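Local atomic coordinates of putative O-Methyltransferase (Corynebacterium glutamicum, PDB entry 3DR5), a protein that probably transfers methyl groups from S-adenosyl-L-methionine to hydroxyl groups of acceptors not yet identified. Residues L72-L75 with N76-D80. Residues are numbered along the deposited sequence; the frame is centred on the assembly and turned at random.
Sequences LYIL and NGLAD
Ile74 and Leu78, one helical turn apart, run side by side and point the same way, with CG2 of Ile74 meeting CD2 of Leu78 at 3.7 Å. Ile74 presents that branch because CG2 stands anti to its backbone N while CG1 lies beside it (chi1 -70°). The pair is buried on the tightly packed side: Ala49 of helix 39-51 touches both side chains, and strand 130-135 adds Leu132 against Ile74 and Gln131 against Leu78.

The backbone beneath them shows how a helix runs out. Leu78 N reaches Ile74 O at 3.0 Å, approaching almost in line with the carbonyl, and the same oxygen takes a weak second bond from Gly77 N at 3.1 Å, so one acceptor serves two successive amides. Two residues earlier, Asn76 N bonds to Leu72 O at 3.2 Å, from above the carbonyl plane and less straight than the Leu78 N bond. CB of Asn76 also rests 3.4 Å from Tyr73 O, an oxygen that accepts a bond from Thr46 OG1.

The looser side is that of the Leu75 and Leu78 carbonyls, which a water joins, donating to Leu75 O at 2.5 Å and to Leu78 O at 2.7 Å. Asn76 is partly exposed, though Tyr106 touches its side chain. Further on, Asp80 bonds to His216 and His217 of the second subunit, both from the C-terminal tag. The arrangement is the C-terminal end of helix 67-77, where the chain leaves helical angles at Leu78 (psi 139°) and turns toward strand 83-87, in the beta-alpha-beta crossover of a Rossmann-like methyltransferase fold.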
loop_
_atom_site.group_PDB
_atom_site.type_symbol
_atom_site.label_atom_id
_atom_site.label_comp_id
_atom_site.label_asym_id
_atom_site.label_seq_id
_atom_site.Cartn_x
_atom_site.Cartn_y
_atom_site.Cartn_z
ATOM N N LEU A 72 14.281 7.312 5.026
ATOM C CA LEU A 72 13.983 7.095 6.433
ATOM C C LEU A 72 12.693 6.288 6.584
ATOM O O LEU A 72 12.578 5.445 7.477
ATOM C CB LEU A 72 13.872 8.439 7.174
ATOM C CG LEU A 72 15.219 9.134 7.458
ATOM C CD1 LEU A 72 14.972 10.526 8.040
ATOM C CD2 LEU A 72 16.044 8.299 8.443
ATOM N N TYR A 73 11.718 6.549 5.719
ATOM C CA TYR A 73 10.448 5.821 5.770
ATOM C C TYR A 73 10.666 4.373 5.356
ATOM O O TYR A 73 10.107 3.459 5.939
ATOM C CB TYR A 73 9.436 6.460 4.828
ATOM C CG TYR A 73 8.823 7.717 5.366
ATOM C CD1 TYR A 73 7.948 7.675 6.456
ATOM C CD2 TYR A 73 9.079 8.948 4.763
ATOM C CE1 TYR A 73 7.338 8.829 6.926
ATOM C CE2 TYR A 73 8.474 10.113 5.225
ATOM C CZ TYR A 73 7.606 10.046 6.298
ATOM O OH TYR A 73 6.977 11.187 6.723
ATOM N N ILE A 74 11.496 4.184 4.340
ATOM C CA ILE A 74 11.811 2.861 3.832
ATOM C C ILE A 74 12.634 2.066 4.847
ATOM O O ILE A 74 12.340 0.901 5.107
ATOM C CB ILE A 74 12.566 2.972 2.472
ATOM C CG1 ILE A 74 11.599 3.470 1.393
ATOM C CG2 ILE A 74 13.172 1.629 2.081
ATOM C CD1 ILE A 74 12.211 3.563 -0.001
ATOM N N LEU A 75 13.657 2.698 5.426
ATOM C CA LEU A 75 14.511 2.036 6.412
ATOM C C LEU A 75 13.734 1.569 7.641
ATOM O O LEU A 75 14.100 0.581 8.273
ATOM C CB LEU A 75 15.674 2.963 6.815
ATOM C CG LEU A 75 16.744 3.094 5.720
ATOM C CD1 LEU A 75 17.701 4.247 6.040
ATOM C CD2 LEU A 75 17.501 1.769 5.596
ATOM N N ASN A 76 12.657 2.272 7.969
ATOM C CA ASN A 76 11.819 1.891 9.107
ATOM C C ASN A 76 11.265 0.474 8.939
ATOM O O ASN A 76 11.204 -0.287 9.906
ATOM C CB ASN A 76 10.649 2.862 9.253
ATOM C CG ASN A 76 10.990 4.074 10.095
ATOM O OD1 ASN A 76 10.344 5.127 9.994
ATOM N ND2 ASN A 76 11.997 3.932 10.944
ATOM N N GLY A 77 10.864 0.116 7.718
ATOM C CA GLY A 77 10.286 -1.205 7.488
ATOM C C GLY A 77 11.182 -2.311 6.968
ATOM O O GLY A 77 10.986 -3.485 7.274
ATOM N N LEU A 78 12.170 -1.928 6.178
ATOM C CA LEU A 78 13.118 -2.861 5.582
ATOM C C LEU A 78 13.803 -3.808 6.583
ATOM O O LEU A 78 14.176 -3.395 7.680
ATOM C CB LEU A 78 14.178 -2.060 4.827
ATOM C CG LEU A 78 14.578 -2.365 3.381
ATOM C CD1 LEU A 78 13.343 -2.591 2.517
ATOM C CD2 LEU A 78 15.413 -1.197 2.845
ATOM N N ALA A 79 13.961 -5.077 6.208
ATOM C CA ALA A 79 14.643 -6.043 7.070
ATOM C C ALA A 79 16.118 -5.582 7.205
ATOM O O ALA A 79 16.724 -5.052 6.252
ATOM C CB ALA A 79 14.573 -7.433 6.459
ATOM N N ASP A 80 16.694 -5.798 8.386
ATOM C CA ASP A 80 18.069 -5.377 8.680
ATOM C C ASP A 80 19.167 -5.864 7.753
ATOM O O ASP A 80 20.175 -5.170 7.570
ATOM C CB ASP A 80 18.438 -5.731 10.124
ATOM C CG ASP A 80 17.565 -5.014 11.137
ATOM O OD1 ASP A 80 16.902 -4.032 10.743
ATOM O OD2 ASP A 80 17.559 -5.422 12.326
HETATM O O HOH W 1 15.763 -1.314 8.113
#